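Local coordinates for envelope glycoprotein E (Human herpesvirus 1, PDB 2GIY) that pairs with gI to form a viral receptor for the Fc part of host IgG and is required for cell-to-cell spread of the virus, at residues 45-50 / 150-155; 56-61 / 169-174; 93-98 / 117-122. One frame throughout, in Å; residues are numbered along the deposited sequence.

Contact 1: residues 45-50 / 150-155; sequences YSMDVV and VYVNDH
M47 and V150 meet on the face of an antiparallel strand pair that also carries V49 and V152, in the Ig V-like domain of gE. The backbones are stitched at D48 and Y151: Y151 N reaches D48 O at 2.8 Å, and D48 N returns to Y151 O. Packing is tight on this face. M47 CG, anti to the backbone N (chi1 -177°), lies 4.0 Å from V150 CG1, and V152 CG1 touches CD2 of the Y45 ring at 3.8 Å. V13 of strand 11-16 covers V150 and V152, while I181 of the second subunit packs on M47 and V49. The other face is wetter. There V50 CG2 meets the CD1-CE1 side of Y151, D48 OD1 is bonded to S99 OG, and a water links S46 OG, D48 OD2 and D154 N; its donation to OD2 probably eases the proximity of the D48 and D154 carboxylates. Beyond V152 the chain reverses in a type I' turn, V152 to H155, and N153 continues the pairing: its N donates to S46 O, while S46 N donates to N153 OD1 at 3.2 Å from above the amide plane, and a second water donates to the same OD1 at 2.6 Å.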
loop_
_atom_site.group_PDB
_atom_site.type_symbol
_atom_site.label_atom_id
_atom_site.label_comp_id
_atom_site.label_asym_id
_atom_site.label_seq_id
_atom_site.Cartn_x
_atom_site.Cartn_y
_atom_site.Cartn_z
ATOM N N TYR A 45 3.418 20.830 -4.341
ATOM C CA TYR A 45 4.299 19.700 -4.590
ATOM C C TYR A 45 4.320 19.307 -6.057
ATOM O O TYR A 45 3.465 19.722 -6.843
ATOM C CB TYR A 45 3.881 18.484 -3.745
ATOM C CG TYR A 45 2.527 17.882 -4.086
ATOM C CD1 TYR A 45 1.346 18.408 -3.554
ATOM C CD2 TYR A 45 2.431 16.766 -4.923
ATOM C CE1 TYR A 45 0.101 17.834 -3.844
ATOM C CE2 TYR A 45 1.192 16.187 -5.221
ATOM C CZ TYR A 45 0.035 16.726 -4.679
ATOM O OH TYR A 45 -1.186 16.158 -4.980
ATOM N N SER A 46 5.322 18.513 -6.423
ATOM C CA SER A 46 5.437 18.011 -7.784
ATOM C C SER A 46 5.189 16.513 -7.673
ATOM O O SER A 46 5.338 15.934 -6.598
ATOM C CB SER A 46 6.839 18.263 -8.343
ATOM O OG SER A 46 7.807 17.489 -7.654
ATOM N N MET A 47 4.788 15.885 -8.769
ATOM C CA MET A 47 4.545 14.448 -8.747
ATOM C C MET A 47 4.968 13.836 -10.064
ATOM O O MET A 47 4.856 14.468 -11.115
ATOM C CB MET A 47 3.060 14.150 -8.489
ATOM C CG MET A 47 2.737 12.664 -8.380
ATOM S SD MET A 47 1.032 12.320 -7.885
ATOM C CE MET A 47 0.204 12.368 -9.479
ATOM N N ASP A 48 5.481 12.611 -10.000
ATOM C CA ASP A 48 5.894 11.892 -11.193
ATOM C C ASP A 48 5.417 10.447 -11.095
ATOM O O ASP A 48 5.685 9.767 -10.105
ATOM C CB ASP A 48 7.420 11.904 -11.338
ATOM C CG ASP A 48 7.988 13.300 -11.456
ATOM O OD1 ASP A 48 7.789 13.934 -12.512
ATOM O OD2 ASP A 48 8.631 13.762 -10.490
ATOM N N VAL A 49 4.683 9.988 -12.104
ATOM C CA VAL A 49 4.227 8.604 -12.129
ATOM C C VAL A 49 5.152 7.965 -13.151
ATOM O O VAL A 49 5.092 8.268 -14.342
ATOM C CB VAL A 49 2.758 8.493 -12.570
ATOM C CG1 VAL A 49 2.366 7.023 -12.715
ATOM C CG2 VAL A 49 1.861 9.177 -11.536
ATOM N N VAL A 50 6.017 7.081 -12.673
ATOM C CA VAL A 50 7.012 6.451 -13.526
ATOM C C VAL A 50 6.810 4.968 -13.752
ATOM O O VAL A 50 6.562 4.220 -12.807
ATOM C CB VAL A 50 8.433 6.640 -12.922
ATOM C CG1 VAL A 50 9.472 5.940 -13.785
ATOM C CG2 VAL A 50 8.755 8.122 -12.788
ATOM N N VAL A 150 5.489 6.044 -7.879
ATOM C CA VAL A 150 5.002 7.406 -7.756
ATOM C C VAL A 150 5.888 8.256 -6.863
ATOM O O VAL A 150 6.065 7.961 -5.679
ATOM C CB VAL A 150 3.568 7.446 -7.199
ATOM C CG1 VAL A 150 3.061 8.889 -7.174
ATOM C CG2 VAL A 150 2.652 6.577 -8.058
ATOM N N TYR A 151 6.444 9.314 -7.444
ATOM C CA TYR A 151 7.282 10.237 -6.699
ATOM C C TYR A 151 6.501 11.494 -6.366
ATOM O O TYR A 151 5.633 11.919 -7.128
ATOM C CB TYR A 151 8.504 10.682 -7.507
ATOM C CG TYR A 151 9.517 9.609 -7.807
ATOM C CD1 TYR A 151 9.302 8.689 -8.832
ATOM C CD2 TYR A 151 10.698 9.518 -7.072
ATOM C CE1 TYR A 151 10.245 7.701 -9.123
ATOM C CE2 TYR A 151 11.647 8.534 -7.352
ATOM C CZ TYR A 151 11.414 7.631 -8.378
ATOM O OH TYR A 151 12.353 6.666 -8.670
ATOM N N VAL A 152 6.813 12.068 -5.213
ATOM C CA VAL A 152 6.233 13.332 -4.779
ATOM C C VAL A 152 7.469 14.084 -4.302
ATOM O O VAL A 152 8.166 13.625 -3.397
ATOM C CB VAL A 152 5.249 13.170 -3.616
ATOM C CG1 VAL A 152 4.912 14.545 -3.040
ATOM C CG2 VAL A 152 3.977 12.473 -4.098
ATOM N N ASN A 153 7.754 15.219 -4.929
ATOM C CA ASN A 153 8.933 16.009 -4.586
ATOM C C ASN A 153 10.192 15.152 -4.673
ATOM O O ASN A 153 11.058 15.201 -3.800
ATOM C CB ASN A 153 8.803 16.611 -3.186
ATOM C CG ASN A 153 7.695 17.638 -3.101
ATOM O OD1 ASN A 153 7.422 18.354 -4.071
ATOM N ND2 ASN A 153 7.058 17.729 -1.942
ATOM N N ASP A 154 10.261 14.354 -5.731
ATOM C CA ASP A 154 11.402 13.481 -6.006
ATOM C C ASP A 154 11.673 12.344 -5.018
ATOM O O ASP A 154 12.779 11.806 -4.981
ATOM C CB ASP A 154 12.662 14.335 -6.177
ATOM C CG ASP A 154 12.490 15.415 -7.234
ATOM O OD1 ASP A 154 12.156 15.076 -8.389
ATOM O OD2 ASP A 154 12.685 16.606 -6.907
ATOM N N HIS A 155 10.668 11.972 -4.228
ATOM C CA HIS A 155 10.804 10.867 -3.274
ATOM C C HIS A 155 9.660 9.885 -3.501
ATOM O O HIS A 155 8.505 10.288 -3.637
ATOM C CB HIS A 155 10.764 11.380 -1.826
ATOM C CG HIS A 155 10.706 10.288 -0.798
ATOM N ND1 HIS A 155 11.655 9.290 -0.713
ATOM C CD2 HIS A 155 9.807 10.034 0.184
ATOM C CE1 HIS A 155 11.342 8.469 0.273
ATOM N NE2 HIS A 155 10.225 8.897 0.834
HETATM O O HOH W 1 8.070 14.502 -7.997
HETATM O O HOH W 2 8.855 19.993 -5.526
#

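Contact 2: residues 56-61 / 169-174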
loop_
_atom_site.group_PDB
_atom_site.type_symbol
_atom_site.label_atom_id
_atom_site.label_comp_id
_atom_site.label_asym_id
_atom_site.label_seq_id
_atom_site.Cartn_x
_atom_site.Cartn_y
_atom_site.Cartn_z
ATOM N N VAL A 56 13.045 -10.153 -18.363
ATOM C CA VAL A 56 12.899 -11.377 -17.582
ATOM C C VAL A 56 13.486 -12.531 -18.395
ATOM O O VAL A 56 12.822 -13.099 -19.261
ATOM C CB VAL A 56 11.409 -11.673 -17.259
ATOM C CG1 VAL A 56 11.289 -12.975 -16.453
ATOM C CG2 VAL A 56 10.816 -10.522 -16.454
ATOM N N PRO A 57 14.757 -12.874 -18.137
ATOM C CA PRO A 57 15.400 -13.966 -18.873
ATOM C C PRO A 57 14.665 -15.292 -18.734
ATOM O O PRO A 57 14.099 -15.599 -17.690
ATOM C CB PRO A 57 16.796 -14.022 -18.261
ATOM C CG PRO A 57 17.055 -12.588 -17.890
ATOM C CD PRO A 57 15.730 -12.186 -17.268
ATOM N N THR A 58 14.690 -16.069 -19.807
ATOM C CA THR A 58 14.054 -17.377 -19.848
ATOM C C THR A 58 14.631 -18.302 -18.777
ATOM O O THR A 58 13.919 -19.135 -18.212
ATOM C CB THR A 58 14.275 -18.029 -21.227
ATOM O OG1 THR A 58 13.772 -17.159 -22.248
ATOM C CG2 THR A 58 13.573 -19.376 -21.308
ATOM N N SER A 59 15.922 -18.146 -18.498
ATOM C CA SER A 59 16.603 -18.981 -17.514
ATOM C C SER A 59 16.408 -18.567 -16.056
ATOM O O SER A 59 16.932 -19.215 -15.154
ATOM C CB SER A 59 18.102 -19.057 -17.838
ATOM O OG SER A 59 18.646 -17.767 -18.047
ATOM N N CYS A 60 15.664 -17.491 -15.819
ATOM C CA CYS A 60 15.399 -17.062 -14.452
ATOM C C CYS A 60 14.256 -17.889 -13.887
ATOM O O CYS A 60 13.238 -18.090 -14.554
ATOM C CB CYS A 60 15.015 -15.579 -14.402
ATOM S SG CYS A 60 16.399 -14.437 -14.682
ATOM N N ALA A 61 14.429 -18.376 -12.661
ATOM C CA ALA A 61 13.394 -19.165 -12.005
ATOM C C ALA A 61 12.333 -18.186 -11.527
ATOM O O ALA A 61 11.140 -18.476 -11.538
ATOM C CB ALA A 61 13.980 -19.923 -10.818
ATOM N N GLN A 169 6.424 -17.237 -21.064
ATOM C CA GLN A 169 7.476 -16.342 -20.590
ATOM C C GLN A 169 7.320 -15.923 -19.137
ATOM O O GLN A 169 8.247 -15.375 -18.538
ATOM C CB GLN A 169 7.508 -15.081 -21.449
ATOM C CG GLN A 169 7.798 -15.328 -22.913
ATOM C CD GLN A 169 7.519 -14.103 -23.758
ATOM O OE1 GLN A 169 6.360 -13.757 -24.003
ATOM N NE2 GLN A 169 8.576 -13.432 -24.196
ATOM N N TYR A 170 6.145 -16.180 -18.574
ATOM C CA TYR A 170 5.860 -15.802 -17.198
ATOM C C TYR A 170 6.794 -16.389 -16.145
ATOM O O TYR A 170 7.061 -17.595 -16.126
ATOM C CB TYR A 170 4.419 -16.186 -16.831
ATOM C CG TYR A 170 4.041 -15.784 -15.425
ATOM C CD1 TYR A 170 3.546 -14.510 -15.152
ATOM C CD2 TYR A 170 4.229 -16.660 -14.358
ATOM C CE1 TYR A 170 3.250 -14.118 -13.847
ATOM C CE2 TYR A 170 3.940 -16.278 -13.051
ATOM C CZ TYR A 170 3.452 -15.009 -12.803
ATOM O OH TYR A 170 3.177 -14.626 -11.512
ATOM N N ARG A 171 7.273 -15.519 -15.261
ATOM C CA ARG A 171 8.126 -15.916 -14.154
ATOM C C ARG A 171 7.627 -15.156 -12.933
ATOM O O ARG A 171 7.418 -13.942 -12.987
ATOM C CB ARG A 171 9.592 -15.564 -14.422
ATOM C CG ARG A 171 10.200 -16.293 -15.611
ATOM C CD ARG A 171 10.313 -17.797 -15.381
ATOM N NE ARG A 171 11.006 -18.431 -16.500
ATOM C CZ ARG A 171 10.441 -18.716 -17.669
ATOM N NH1 ARG A 171 9.164 -18.433 -17.876
ATOM N NH2 ARG A 171 11.160 -19.263 -18.641
ATOM N N ASN A 172 7.422 -15.876 -11.837
ATOM C CA ASN A 172 6.943 -15.271 -10.605
ATOM C C ASN A 172 7.888 -14.171 -10.134
ATOM O O ASN A 172 9.107 -14.317 -10.219
ATOM C CB ASN A 172 6.835 -16.337 -9.514
ATOM C CG ASN A 172 6.268 -15.794 -8.220
ATOM O OD1 ASN A 172 5.546 -14.682 -8.309
ATOM N ND2 ASN A 172 6.463 -16.375 -7.154
ATOM N N ALA A 173 7.321 -13.074 -9.639
ATOM C CA ALA A 173 8.112 -11.964 -9.120
ATOM C C ALA A 173 7.999 -11.976 -7.599
ATOM O O ALA A 173 6.899 -12.046 -7.053
ATOM C CB ALA A 173 7.596 -10.635 -9.673
ATOM N N VAL A 174 9.137 -11.924 -6.918
ATOM C CA VAL A 174 9.144 -11.922 -5.462
ATOM C C VAL A 174 9.773 -10.637 -4.942
ATOM O O VAL A 174 10.816 -10.197 -5.431
ATOM C CB VAL A 174 9.925 -13.129 -4.899
ATOM C CG1 VAL A 174 9.262 -14.428 -5.345
ATOM C CG2 VAL A 174 11.363 -13.082 -5.368
HETATM O O HOH W 3 10.990 -15.660 -19.180
#
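R171 reaches across to the 56-61 loop and is gripped by main-chain carbonyls. Its NH2 donates to T58 O at 2.8 Å, in the guanidinium plane and on a lone pair of that carbonyl, while NE makes a weak, bent bond of 3.0 Å to C60 O. NH1 turns back to its own segment, bonding Y170 O at 2.9 Å from above that carbonyl's plane, and it also bonds A168 O. Carbonyls thus hold the group at its edge, and a water sits over the centre of one face. That water bridges the segments, close to both V56 O and Q169 O. Nearer the backbone the contact is apolar: V56 CG1 packs against R171 CG at 3.6 Å, and the arginine chain bends at chi2 (-66°) before running out to the guanidinium. The carbonyls are presented by a type I turn from P57 to C60, closed by C60 N to P57 O. C60 is tied to C86 by a disulfide, and the Q169 side-chain amide is held by T166, S143 and P140 O. Beyond R171, N172 and V174 bond the backbone of M63 as the segment enters strand 173-176: a type I turn bound by one arginine to the chain entering a three-stranded parallel sheet.

Contact 3: residues 93-98 / 117-122; sequences SRLAVR and HMEPVP
L95 to V97 run antiparallel to H117 to E119, with V97 and H117 a hydrogen-bonded pair, A96 and M118 a non-hydrogen-bonded pair at 4.2 Å between their CA atoms, and a further bond from E119 N to L95 O. The V97-H117 pair is closed in both directions, H117 N donating to V97 O at 2.8 Å and V97 N to H117 O, which also accepts W126 NE1. On one face A96 CB touches M118 CE at 4.1 Å; the methionine runs extended to SD and then bends at chi3 (-81°), which sets its methyl near the alanine. W126 packs on both residues. L95 and A96 both face W51 of the neighbouring strand 45-54, a classic beta bulge, here where strand 96-103 enters the mixed sheet of the Ig V-like domain, with 113-118 at one edge. The CB of L95 points away from the partner segment, yet its CD1 meets V121 CG2 at 4.0 Å, the two side chains crossing at about a right angle; L124 and L133 also cover it. E119 points its side chain toward 93-98. Extended beyond CG, it brings the carboxylate up to the 93-95 backbone, and OE2 stands 3.4 Å from S93 CB. The other oxygen, OE1, has a long, weak ion pair with R53. Within segment 93-98, V97 CG2 lies 3.7 Å above one face of the R94 guanidinium, offset toward its rim.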
loop_
_atom_site.group_PDB
_atom_site.type_symbol
_atom_site.label_atom_id
_atom_site.label_comp_id
_atom_site.label_asym_id
_atom_site.label_seq_id
_atom_site.Cartn_x
_atom_site.Cartn_y
_atom_site.Cartn_z
ATOM N N SER A 93 17.039 3.813 -18.426
ATOM C CA SER A 93 15.911 4.322 -19.197
ATOM C C SER A 93 14.606 4.086 -18.435
ATOM O O SER A 93 14.445 3.064 -17.766
ATOM C CB SER A 93 15.819 3.600 -20.546
ATOM O OG SER A 93 16.964 3.836 -21.344
ATOM N N ARG A 94 13.686 5.042 -18.531
ATOM C CA ARG A 94 12.376 4.917 -17.904
ATOM C C ARG A 94 11.395 4.720 -19.055
ATOM O O ARG A 94 11.383 5.508 -20.001
ATOM C CB ARG A 94 12.031 6.182 -17.112
ATOM C CG ARG A 94 12.898 6.378 -15.880
ATOM C CD ARG A 94 12.602 7.689 -15.169
ATOM N NE ARG A 94 12.935 8.847 -15.992
ATOM C CZ ARG A 94 12.853 10.108 -15.576
ATOM N NH1 ARG A 94 12.449 10.376 -14.341
ATOM N NH2 ARG A 94 13.173 11.101 -16.395
ATOM N N LEU A 95 10.589 3.664 -18.982
ATOM C CA LEU A 95 9.627 3.349 -20.035
ATOM C C LEU A 95 8.651 4.489 -20.311
ATOM O O LEU A 95 8.365 4.817 -21.464
ATOM C CB LEU A 95 8.835 2.085 -19.668
ATOM C CG LEU A 95 7.791 1.644 -20.703
ATOM C CD1 LEU A 95 8.491 1.151 -21.965
ATOM C CD2 LEU A 95 6.910 0.548 -20.124
ATOM N N ALA A 96 8.130 5.086 -19.248
ATOM C CA ALA A 96 7.193 6.186 -19.397
ATOM C C ALA A 96 7.148 6.996 -18.121
ATOM O O ALA A 96 7.400 6.474 -17.033
ATOM C CB ALA A 96 5.803 5.649 -19.729
ATOM N N VAL A 97 6.830 8.277 -18.260
ATOM C CA VAL A 97 6.741 9.168 -17.114
ATOM C C VAL A 97 5.674 10.227 -17.356
ATOM O O VAL A 97 5.667 10.881 -18.400
ATOM C CB VAL A 97 8.071 9.922 -16.864
ATOM C CG1 VAL A 97 7.924 10.836 -15.654
ATOM C CG2 VAL A 97 9.218 8.936 -16.653
ATOM N N ARG A 98 4.753 10.368 -16.409
ATOM C CA ARG A 98 3.739 11.408 -16.510
ATOM C C ARG A 98 4.073 12.324 -15.339
ATOM O O ARG A 98 4.111 11.883 -14.180
ATOM C CB ARG A 98 2.322 10.834 -16.385
ATOM C CG ARG A 98 1.246 11.801 -16.868
ATOM C CD ARG A 98 -0.148 11.177 -16.893
ATOM N NE ARG A 98 -0.450 10.431 -18.119
ATOM C CZ ARG A 98 -0.620 10.982 -19.321
ATOM N NH1 ARG A 98 -0.508 12.292 -19.483
ATOM N NH2 ARG A 98 -0.943 10.225 -20.360
ATOM N N HIS A 117 5.945 11.564 -21.103
ATOM C CA HIS A 117 6.983 11.000 -21.951
ATOM C C HIS A 117 6.821 9.495 -22.031
ATOM O O HIS A 117 6.404 8.852 -21.067
ATOM C CB HIS A 117 8.358 11.323 -21.370
ATOM C CG HIS A 117 8.596 12.785 -21.156
ATOM N ND1 HIS A 117 9.091 13.611 -22.141
ATOM C CD2 HIS A 117 8.393 13.572 -20.073
ATOM C CE1 HIS A 117 9.186 14.844 -21.674
ATOM N NE2 HIS A 117 8.768 14.846 -20.420
ATOM N N MET A 118 7.146 8.934 -23.189
ATOM C CA MET A 118 7.054 7.494 -23.371
ATOM C C MET A 118 8.089 7.047 -24.386
ATOM O O MET A 118 8.286 7.699 -25.410
ATOM C CB MET A 118 5.654 7.084 -23.844
ATOM C CG MET A 118 5.504 5.573 -24.053
ATOM S SD MET A 118 3.819 5.038 -24.414
ATOM C CE MET A 118 3.137 4.997 -22.749
ATOM N N GLU A 119 8.762 5.943 -24.082
ATOM C CA GLU A 119 9.764 5.392 -24.974
ATOM C C GLU A 119 9.081 4.841 -26.215
ATOM O O GLU A 119 7.953 4.347 -26.149
ATOM C CB GLU A 119 10.521 4.249 -24.288
ATOM C CG GLU A 119 11.650 4.669 -23.368
ATOM C CD GLU A 119 12.267 3.476 -22.646
ATOM O OE1 GLU A 119 12.487 2.434 -23.299
ATOM O OE2 GLU A 119 12.536 3.580 -21.431
ATOM N N PRO A 120 9.748 4.930 -27.375
ATOM C CA PRO A 120 9.118 4.396 -28.582
ATOM C C PRO A 120 9.127 2.873 -28.517
ATOM O O PRO A 120 10.181 2.240 -28.617
ATOM C CB PRO A 120 9.996 4.945 -29.709
ATOM C CG PRO A 120 11.337 5.095 -29.056
ATOM C CD PRO A 120 10.980 5.669 -27.703
ATOM N N VAL A 121 7.949 2.293 -28.333
ATOM C CA VAL A 121 7.817 0.847 -28.247
ATOM C C VAL A 121 6.624 0.392 -29.074
ATOM O O VAL A 121 5.498 0.839 -28.855
ATOM C CB VAL A 121 7.624 0.394 -26.777
ATOM C CG1 VAL A 121 7.380 -1.110 -26.714
ATOM C CG2 VAL A 121 8.841 0.776 -25.957
ATOM N N PRO A 122 6.859 -0.507 -30.042
ATOM C CA PRO A 122 5.804 -1.030 -30.911
ATOM C C PRO A 122 4.590 -1.512 -30.126
ATOM O O PRO A 122 4.710 -2.399 -29.283
ATOM C CB PRO A 122 6.499 -2.182 -31.634
ATOM C CG PRO A 122 7.910 -1.696 -31.743
ATOM C CD PRO A 122 8.157 -1.132 -30.361
#

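Overall arrangement
Contacts 1 and 3 belong to the same mixed sheet, where strand 45-54 lies between 144-152 and 96-103, and 113-118 forms the edge beyond. Their centres are 16 Å apart and they touch: V49 N probably bonds R98 O at 2.9 Å, and V50 packs on R94 and V97. Contact 2 lies on the opposite side of the chain's centre from contact 1, about 29 Å away between centres and 23 Å from contact 3, beside the small parallel sheet. Contact 3 (segments 19 residues apart) is nested along the chain within the loops closed by both others, which alternate and span about 100 residues each. All lie in this C-terminal ectodomain piece, which contains the Fc-binding region.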